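Methylmalonyl-CoA carboxyltransferase 5S subunit (Propionibacterium freudenreichii subsp. shermanii, PDB 1RQB) catalyses the transfer of a carboxyl group from the biotin of the 1.3S subunit to pyruvate, giving oxaloacetate, with one cobalt ion bound per subunit. Local coordinates at residues Arg98-Leu103 / Met131-Val136; Gly157-Gly162 / Gly188-Ala193; Arg297-Lys302 / Ala479-Glu484. All coordinates share one frame; numbering follows the deposited sequence.

Contact 1. Residues Arg98-Leu103 / Met131-Val136; sequences RLQMLL and MDVFRV
Gln100 and Arg135 meet with their flat groups steeply inclined, the amide and guanidinium planes 63° apart and Gln100 NE2 above one face of the guanidinium, toward its rim. At 3.2 Å, Gln100 NE2 and Arg135 NH2 are two donors that do not bond to each other, and the two groups have polar partners beyond the pair: Gln100 OE1 is bonded to Ser63 OG, while Arg135 NE bonds to Gln161 and Arg135 NH1 forms a salt bridge with Asp250, which together would hold the guanidinium in place. On the face of Met101 and Phe134, Met131 lies alongside; the two selenomethionines cross at about a right angle, Met131 SE 3.8 Å from Met101 CB. Met101 SE stands obliquely to the Phe134 ring, 4.6 Å from its centroid, in a Met-aromatic contact, and Met131 CG lies above one face of that ring, toward the rim. Asp132 offers the anti lone pair of OD2 to Leu99 N at 2.8 Å; the same oxygen is salt-bridged to Arg91. Backbone bonds of the parallel pairing run from Val133 N to Leu99 O through Leu103 N to Arg135 O. This is the strand pairing of a beta-alpha-beta unit in a TIM barrel, with Arg135 beside the cobalt ligand His226.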
loop_
_atom_site.group_PDB
_atom_site.type_symbol
_atom_site.label_atom_id
_atom_site.label_comp_id
_atom_site.label_asym_id
_atom_site.label_seq_id
_atom_site.Cartn_x
_atom_site.Cartn_y
_atom_site.Cartn_z
ATOM N N ARG A 98 21.286 -16.953 -4.419
ATOM C CA ARG A 98 22.330 -16.061 -3.895
ATOM C C ARG A 98 21.815 -15.555 -2.546
ATOM O O ARG A 98 20.822 -14.830 -2.502
ATOM C CB ARG A 98 22.554 -14.813 -4.766
ATOM C CG ARG A 98 23.057 -15.029 -6.166
ATOM C CD ARG A 98 23.435 -13.670 -6.777
ATOM N NE ARG A 98 23.883 -13.805 -8.158
ATOM C CZ ARG A 98 23.073 -14.023 -9.190
ATOM N NH1 ARG A 98 21.753 -14.128 -9.013
ATOM N NH2 ARG A 98 23.588 -14.154 -10.405
ATOM N N LEU A 99 22.459 -15.946 -1.455
ATOM C CA LEU A 99 22.014 -15.463 -0.140
ATOM C C LEU A 99 22.610 -14.073 0.080
ATOM O O LEU A 99 23.751 -13.812 -0.302
ATOM C CB LEU A 99 22.461 -16.414 0.969
ATOM C CG LEU A 99 21.998 -17.868 0.807
ATOM C CD1 LEU A 99 22.280 -18.639 2.102
ATOM C CD2 LEU A 99 20.520 -17.915 0.481
ATOM N N GLN A 100 21.832 -13.186 0.693
ATOM C CA GLN A 100 22.301 -11.809 0.903
ATOM C C GLN A 100 22.091 -11.398 2.361
ATOM O O GLN A 100 21.138 -11.832 3.006
ATOM C CB GLN A 100 21.512 -10.887 -0.029
ATOM C CG GLN A 100 21.906 -9.429 0.015
ATOM C CD GLN A 100 21.286 -8.644 -1.137
ATOM O OE1 GLN A 100 21.290 -9.098 -2.280
ATOM N NE2 GLN A 100 20.766 -7.456 -0.839
HETATM N N MSE A 101 23.003 -10.572 2.872
HETATM C CA MSE A 101 22.884 -10.066 4.248
HETATM C C MSE A 101 23.160 -8.562 4.243
HETATM O O MSE A 101 23.720 -8.026 3.287
HETATM C CB MSE A 101 23.902 -10.720 5.192
HETATM C CG MSE A 101 25.362 -10.306 4.947
HETATM SE SE MSE A 101 26.593 -10.873 6.386
HETATM C CE MSE A 101 25.669 -10.056 7.885
ATOM N N LEU A 102 22.742 -7.907 5.319
ATOM C CA LEU A 102 22.985 -6.475 5.536
ATOM C C LEU A 102 24.029 -6.400 6.652
ATOM O O LEU A 102 23.834 -6.980 7.720
ATOM C CB LEU A 102 21.699 -5.765 5.988
ATOM C CG LEU A 102 21.876 -4.261 6.247
ATOM C CD1 LEU A 102 22.136 -3.550 4.921
ATOM C CD2 LEU A 102 20.635 -3.672 6.932
ATOM N N LEU A 103 25.137 -5.708 6.394
ATOM C CA LEU A 103 26.241 -5.609 7.360
ATOM C C LEU A 103 26.619 -4.137 7.531
ATOM O O LEU A 103 26.938 -3.466 6.551
ATOM C CB LEU A 103 27.440 -6.394 6.823
ATOM C CG LEU A 103 28.667 -6.486 7.728
ATOM C CD1 LEU A 103 28.313 -7.290 8.988
ATOM C CD2 LEU A 103 29.797 -7.151 6.964
HETATM N N MSE A 131 27.237 -17.224 2.893
HETATM C CA MSE A 131 26.784 -15.910 2.412
HETATM C C MSE A 131 27.368 -15.621 1.025
HETATM O O MSE A 131 28.550 -15.859 0.782
HETATM C CB MSE A 131 27.199 -14.834 3.410
HETATM C CG MSE A 131 26.550 -13.505 3.147
HETATM SE SE MSE A 131 24.624 -13.767 3.051
HETATM C CE MSE A 131 24.301 -14.473 4.797
ATOM N N ASP A 132 26.546 -15.086 0.119
ATOM C CA ASP A 132 26.982 -14.803 -1.258
ATOM C C ASP A 132 27.117 -13.300 -1.511
ATOM O O ASP A 132 28.115 -12.842 -2.066
ATOM C CB ASP A 132 25.975 -15.365 -2.280
ATOM C CG ASP A 132 25.884 -16.880 -2.254
ATOM O OD1 ASP A 132 26.932 -17.541 -2.439
ATOM O OD2 ASP A 132 24.765 -17.414 -2.057
ATOM N N VAL A 133 26.093 -12.539 -1.133
ATOM C CA VAL A 133 26.092 -11.088 -1.368
ATOM C C VAL A 133 26.121 -10.358 -0.025
ATOM O O VAL A 133 25.319 -10.634 0.868
ATOM C CB VAL A 133 24.818 -10.647 -2.150
ATOM C CG1 VAL A 133 24.827 -9.136 -2.365
ATOM C CG2 VAL A 133 24.745 -11.372 -3.495
ATOM N N PHE A 134 27.057 -9.432 0.109
ATOM C CA PHE A 134 27.176 -8.652 1.348
ATOM C C PHE A 134 26.827 -7.188 1.075
ATOM O O PHE A 134 27.562 -6.479 0.388
ATOM C CB PHE A 134 28.609 -8.698 1.892
ATOM C CG PHE A 134 29.040 -10.059 2.390
ATOM C CD1 PHE A 134 29.408 -11.064 1.498
ATOM C CD2 PHE A 134 29.130 -10.307 3.760
ATOM C CE1 PHE A 134 29.874 -12.314 1.971
ATOM C CE2 PHE A 134 29.588 -11.534 4.244
ATOM C CZ PHE A 134 29.965 -12.540 3.343
ATOM N N ARG A 135 25.699 -6.731 1.594
ATOM C CA ARG A 135 25.354 -5.313 1.428
ATOM C C ARG A 135 25.988 -4.569 2.605
ATOM O O ARG A 135 25.516 -4.652 3.738
ATOM C CB ARG A 135 23.835 -5.119 1.394
ATOM C CG ARG A 135 23.409 -3.641 1.343
ATOM C CD ARG A 135 21.899 -3.504 1.147
ATOM N NE ARG A 135 21.490 -3.956 -0.179
ATOM C CZ ARG A 135 20.226 -4.098 -0.569
ATOM N NH1 ARG A 135 19.235 -3.836 0.276
ATOM N NH2 ARG A 135 19.957 -4.469 -1.811
ATOM N N VAL A 136 27.083 -3.870 2.333
ATOM C CA VAL A 136 27.814 -3.161 3.395
ATOM C C VAL A 136 27.363 -1.701 3.443
ATOM O O VAL A 136 27.381 -1.017 2.422
ATOM C CB VAL A 136 29.337 -3.202 3.124
ATOM C CG1 VAL A 136 30.090 -2.602 4.303
ATOM C CG2 VAL A 136 29.784 -4.649 2.891
#

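Contact 2. Residues Gly157-Gly162 / Gly188-Ala193; sequences GKHAQG and GADSIA
Ala189 touches the strand 159-162 just after Gly188 has ended helix 174-186 in a Schellman motif, and its CB comes within 4.0 Å of Gly162 N. A CB on Gly162 would lie close, at about 3.5 Å, to Ala189 CB, so a side chain here would probably be crowded. Asp190 follows and grips the neighbouring strand twice. Its backbone N donates to Ala160 O at 2.7 Å, and its carboxylate answers by accepting Ala160 N on the anti lone pair of OD2, a nearly straight bond of 174°. A chi1 of -65° puts CG beside the backbone N, the atom that itself bonds to Ala160. Asp190 CB meanwhile rests over the centre of the His159 ring, 3.6 Å from its centroid, in a CH-pi contact, and OD1 is salt-bridged to Lys154 of helix 144-155. Ser191 lies on the face of Gln161, and its OG, set between the backbone N and the carbonyl carbon (chi1 65°), meets two partners. His159 NE2 lies 2.7 Å from Ser191 OG, either atom being a possible donor, and Gln161 NE2 donates to the same OG at 2.8 Å from within its own amide plane. Ser191 O accepts Gly162 N in the parallel pairing. Ile192 packs lightly, its CA-H directed at Gly162 O, which also accepts Ala193 N at 2.7 Å. Ala193 CB ends the contact against Gln161 OE1, the oxygen held by Arg135. The Ser191 hydroxyl thus joins an imidazole and an amide in a largely buried polar row on the same face as Arg135, a chain of bonds likely to fix the rotation of both His159 and Gln161.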
loop_
_atom_site.group_PDB
_atom_site.type_symbol
_atom_site.label_atom_id
_atom_site.label_comp_id
_atom_site.label_asym_id
_atom_site.label_seq_id
_atom_site.Cartn_x
_atom_site.Cartn_y
_atom_site.Cartn_z
ATOM N N GLY A 157 36.074 -13.794 -2.039
ATOM C CA GLY A 157 35.566 -14.080 -3.368
ATOM C C GLY A 157 34.055 -13.909 -3.508
ATOM O O GLY A 157 33.444 -14.451 -4.427
ATOM N N LYS A 158 33.452 -13.141 -2.610
ATOM C CA LYS A 158 31.996 -12.942 -2.650
ATOM C C LYS A 158 31.655 -11.596 -3.293
ATOM O O LYS A 158 32.539 -10.839 -3.690
ATOM C CB LYS A 158 31.419 -13.051 -1.235
ATOM C CG LYS A 158 31.735 -14.402 -0.589
ATOM C CD LYS A 158 31.266 -15.566 -1.461
ATOM C CE LYS A 158 31.612 -16.912 -0.818
ATOM N NZ LYS A 158 31.233 -18.079 -1.682
ATOM N N HIS A 159 30.357 -11.312 -3.389
ATOM C CA HIS A 159 29.861 -10.089 -4.038
ATOM C C HIS A 159 29.752 -8.960 -3.011
ATOM O O HIS A 159 28.995 -9.063 -2.047
ATOM C CB HIS A 159 28.479 -10.368 -4.646
ATOM C CG HIS A 159 27.901 -9.218 -5.413
ATOM N ND1 HIS A 159 27.681 -9.269 -6.771
ATOM C CD2 HIS A 159 27.490 -7.990 -5.009
ATOM C CE1 HIS A 159 27.158 -8.122 -7.173
ATOM N NE2 HIS A 159 27.032 -7.330 -6.122
ATOM N N ALA A 160 30.490 -7.873 -3.233
ATOM C CA ALA A 160 30.459 -6.739 -2.299
ATOM C C ALA A 160 29.537 -5.653 -2.857
ATOM O O ALA A 160 29.782 -5.090 -3.923
ATOM C CB ALA A 160 31.859 -6.174 -2.099
ATOM N N GLN A 161 28.475 -5.367 -2.126
ATOM C CA GLN A 161 27.527 -4.334 -2.562
ATOM C C GLN A 161 27.671 -3.120 -1.642
ATOM O O GLN A 161 27.272 -3.160 -0.478
ATOM C CB GLN A 161 26.105 -4.902 -2.521
ATOM C CG GLN A 161 25.055 -3.961 -3.046
ATOM C CD GLN A 161 23.734 -4.673 -3.310
ATOM O OE1 GLN A 161 22.841 -4.687 -2.465
ATOM N NE2 GLN A 161 23.617 -5.281 -4.476
ATOM N N GLY A 162 28.273 -2.054 -2.173
ATOM C CA GLY A 162 28.482 -0.834 -1.402
ATOM C C GLY A 162 27.154 -0.115 -1.313
ATOM O O GLY A 162 26.439 -0.021 -2.309
ATOM N N GLY A 188 36.349 -1.210 -4.725
ATOM C CA GLY A 188 35.986 -2.549 -5.164
ATOM C C GLY A 188 34.555 -3.050 -5.199
ATOM O O GLY A 188 34.339 -4.241 -5.423
ATOM N N ALA A 189 33.577 -2.174 -5.005
ATOM C CA ALA A 189 32.172 -2.608 -5.006
ATOM C C ALA A 189 31.816 -3.296 -6.326
ATOM O O ALA A 189 32.149 -2.817 -7.411
ATOM C CB ALA A 189 31.242 -1.400 -4.774
ATOM N N ASP A 190 31.135 -4.429 -6.223
ATOM C CA ASP A 190 30.668 -5.170 -7.403
ATOM C C ASP A 190 29.333 -4.564 -7.839
ATOM O O ASP A 190 28.910 -4.690 -8.986
ATOM C CB ASP A 190 30.477 -6.647 -7.054
ATOM C CG ASP A 190 31.783 -7.321 -6.702
ATOM O OD1 ASP A 190 32.662 -7.358 -7.586
ATOM O OD2 ASP A 190 31.942 -7.794 -5.554
ATOM N N SER A 191 28.666 -3.915 -6.898
ATOM C CA SER A 191 27.388 -3.253 -7.194
ATOM C C SER A 191 27.151 -2.153 -6.155
ATOM O O SER A 191 27.804 -2.099 -5.115
ATOM C CB SER A 191 26.233 -4.269 -7.190
ATOM O OG SER A 191 26.026 -4.836 -5.904
ATOM N N ILE A 192 26.230 -1.259 -6.472
ATOM C CA ILE A 192 25.882 -0.145 -5.580
ATOM C C ILE A 192 24.425 -0.312 -5.146
ATOM O O ILE A 192 23.554 -0.566 -5.976
ATOM C CB ILE A 192 25.972 1.212 -6.305
ATOM C CG1 ILE A 192 27.414 1.482 -6.741
ATOM C CG2 ILE A 192 25.460 2.336 -5.378
ATOM C CD1 ILE A 192 28.370 1.597 -5.589
ATOM N N ALA A 193 24.170 -0.179 -3.853
ATOM C CA ALA A 193 22.790 -0.281 -3.358
ATOM C C ALA A 193 22.340 1.107 -2.900
ATOM O O ALA A 193 23.078 1.800 -2.203
ATOM C CB ALA A 193 22.710 -1.243 -2.172
#

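Contact 3. Residues Arg297-Lys302 / Ala479-Glu484; sequences RPKYKK and AQLKAE
The short helix at the C-terminal end of the modelled chain docks here on a 3-10 segment that follows helix 283-296, in a surface contact made of one apolar side chain, Leu481, and a small salt-bridge network. The CB of Leu481 points toward the 3-10 segment and its CG stands anti to the backbone N (chi1 -156°); from there CD2 reaches Pro298 CB and Lys299 CG, both at 3.9 Å, and CD1 lies 3.6 Å from Pro298 O. Lys299 crosses the leucine at about a right angle with its aliphatic part, while its ammonium pairs with Asp48. An alanine in place of Leu481 would probably leave a gap beside Pro298 and Lys299 and deprive the helix of its apolar hold on the turn. One helical turn on, Glu484 meets two lysines tip to tip. Lys301 NZ donates to Glu484 OE1 at 2.9 Å in a salt bridge whose detailed geometry is uncertain. Lys302 NZ stands 3.7 Å from Glu484 OE2, a long salt bridge. Glu484 is poorly ordered and exposed, so these ion pairs are probably mobile and screened by solvent, adding charge complementarity to an attachment whose steadier part is probably apolar.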
loop_
_atom_site.group_PDB
_atom_site.type_symbol
_atom_site.label_atom_id
_atom_site.label_comp_id
_atom_site.label_asym_id
_atom_site.label_seq_id
_atom_site.Cartn_x
_atom_site.Cartn_y
_atom_site.Cartn_z
ATOM N N ARG A 297 1.400 -15.108 9.528
ATOM C CA ARG A 297 1.470 -13.736 10.055
ATOM C C ARG A 297 0.524 -13.440 11.223
ATOM O O ARG A 297 0.909 -12.727 12.149
ATOM C CB ARG A 297 1.271 -12.725 8.935
ATOM C CG ARG A 297 1.483 -11.292 9.399
ATOM C CD ARG A 297 1.432 -10.338 8.235
ATOM N NE ARG A 297 1.632 -8.969 8.681
ATOM C CZ ARG A 297 1.708 -7.930 7.859
ATOM N NH1 ARG A 297 1.612 -8.115 6.542
ATOM N NH2 ARG A 297 1.860 -6.709 8.352
ATOM N N PRO A 298 -0.720 -13.959 11.216
ATOM C CA PRO A 298 -1.597 -13.640 12.355
ATOM C C PRO A 298 -1.044 -13.979 13.741
ATOM O O PRO A 298 -1.421 -13.357 14.734
ATOM C CB PRO A 298 -2.880 -14.414 12.034
ATOM C CG PRO A 298 -2.876 -14.447 10.530
ATOM C CD PRO A 298 -1.432 -14.794 10.237
ATOM N N LYS A 299 -0.143 -14.957 13.809
ATOM C CA LYS A 299 0.447 -15.374 15.091
ATOM C C LYS A 299 1.370 -14.298 15.669
ATOM O O LYS A 299 1.713 -14.342 16.849
ATOM C CB LYS A 299 1.248 -16.673 14.929
ATOM C CG LYS A 299 0.428 -17.857 14.448
ATOM C CD LYS A 299 1.217 -19.168 14.515
ATOM C CE LYS A 299 2.511 -19.132 13.718
ATOM N NZ LYS A 299 3.193 -20.466 13.752
ATOM N N TYR A 300 1.759 -13.319 14.855
ATOM C CA TYR A 300 2.684 -12.272 15.311
ATOM C C TYR A 300 1.960 -10.948 15.563
ATOM O O TYR A 300 2.597 -9.901 15.661
ATOM C CB TYR A 300 3.786 -12.073 14.257
ATOM C CG TYR A 300 4.724 -13.259 14.179
ATOM C CD1 TYR A 300 4.400 -14.396 13.427
ATOM C CD2 TYR A 300 5.905 -13.273 14.929
ATOM C CE1 TYR A 300 5.236 -15.521 13.433
ATOM C CE2 TYR A 300 6.739 -14.382 14.943
ATOM C CZ TYR A 300 6.405 -15.496 14.203
ATOM O OH TYR A 300 7.240 -16.582 14.238
ATOM N N LYS A 301 0.642 -10.992 15.725
ATOM C CA LYS A 301 -0.145 -9.764 15.904
ATOM C C LYS A 301 0.350 -8.903 17.069
ATOM O O LYS A 301 0.257 -7.679 17.004
ATOM C CB LYS A 301 -1.624 -10.086 16.115
ATOM C CG LYS A 301 -1.930 -10.853 17.384
ATOM C CD LYS A 301 -3.433 -11.037 17.537
ATOM C CE LYS A 301 -4.144 -9.686 17.552
ATOM N NZ LYS A 301 -5.625 -9.813 17.701
ATOM N N LYS A 302 0.862 -9.509 18.137
ATOM C CA LYS A 302 1.312 -8.718 19.294
ATOM C C LYS A 302 2.519 -7.845 18.945
ATOM O O LYS A 302 2.890 -6.969 19.725
ATOM C CB LYS A 302 1.700 -9.626 20.478
ATOM C CG LYS A 302 0.587 -10.499 21.071
ATOM C CD LYS A 302 -0.565 -9.663 21.645
ATOM C CE LYS A 302 -1.611 -10.565 22.314
ATOM N NZ LYS A 302 -2.662 -9.767 23.008
ATOM N N ALA A 479 -3.512 -22.401 19.432
ATOM C CA ALA A 479 -4.455 -22.465 20.558
ATOM C C ALA A 479 -4.705 -21.059 21.106
ATOM O O ALA A 479 -5.844 -20.672 21.361
ATOM C CB ALA A 479 -3.892 -23.361 21.650
ATOM N N GLN A 480 -3.637 -20.292 21.290
ATOM C CA GLN A 480 -3.774 -18.930 21.827
ATOM C C GLN A 480 -4.471 -18.039 20.799
ATOM O O GLN A 480 -5.264 -17.167 21.152
ATOM C CB GLN A 480 -2.403 -18.340 22.153
ATOM C CG GLN A 480 -1.629 -19.104 23.208
ATOM C CD GLN A 480 -0.289 -18.468 23.501
ATOM O OE1 GLN A 480 0.570 -18.381 22.624
ATOM N NE2 GLN A 480 -0.104 -18.012 24.739
ATOM N N LEU A 481 -4.159 -18.260 19.529
ATOM C CA LEU A 481 -4.765 -17.453 18.460
ATOM C C LEU A 481 -6.270 -17.727 18.429
ATOM O O LEU A 481 -7.084 -16.806 18.483
ATOM C CB LEU A 481 -4.124 -17.803 17.115
ATOM C CG LEU A 481 -4.198 -16.718 16.039
ATOM C CD1 LEU A 481 -3.681 -15.401 16.601
ATOM C CD2 LEU A 481 -3.385 -17.142 14.824
ATOM N N LYS A 482 -6.623 -19.008 18.368
ATOM C CA LYS A 482 -8.033 -19.424 18.329
ATOM C C LYS A 482 -8.728 -19.025 19.633
ATOM O O LYS A 482 -9.917 -18.713 19.644
ATOM C CB LYS A 482 -8.130 -20.940 18.133
ATOM C CG LYS A 482 -9.562 -21.455 18.060
ATOM C CD LYS A 482 -9.626 -22.969 17.869
ATOM C CE LYS A 482 -11.079 -23.443 17.824
ATOM N NZ LYS A 482 -11.209 -24.920 17.645
ATOM N N ALA A 483 -7.977 -19.027 20.729
ATOM C CA ALA A 483 -8.531 -18.683 22.046
ATOM C C ALA A 483 -8.866 -17.191 22.107
ATOM O O ALA A 483 -9.691 -16.765 22.914
ATOM C CB ALA A 483 -7.531 -19.036 23.139
ATOM N N GLU A 484 -8.226 -16.400 21.255
ATOM C CA GLU A 484 -8.458 -14.949 21.243
ATOM C C GLU A 484 -9.678 -14.624 20.378
ATOM O O GLU A 484 -10.235 -13.531 20.461
ATOM C CB GLU A 484 -7.215 -14.229 20.707
ATOM C CG GLU A 484 -7.310 -12.711 20.703
ATOM C CD GLU A 484 -5.991 -12.050 20.346
ATOM O OE1 GLU A 484 -5.481 -12.292 19.227
ATOM O OE2 GLU A 484 -5.464 -11.290 21.189
#

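In the fold
From the N terminus, contact 1 closes first, bringing strand 133-136 beside 99-103 after an excursion through helix 116-128. Contact 2 opens only afterwards and closes in the same way round helix 174-186. The two are thus in series, yet they adjoin in space: strands 133-136 and 159-163 are neighbours in the barrel sheet, so four consecutive strands are joined. Contact 3 spans a far longer loop of 176 residues, half of them helical, returning the C-terminal helix to the segment after helix 283-296. No contact nests in or crosses another; contact 3 lies about 41 Å from contact 2, centre to centre.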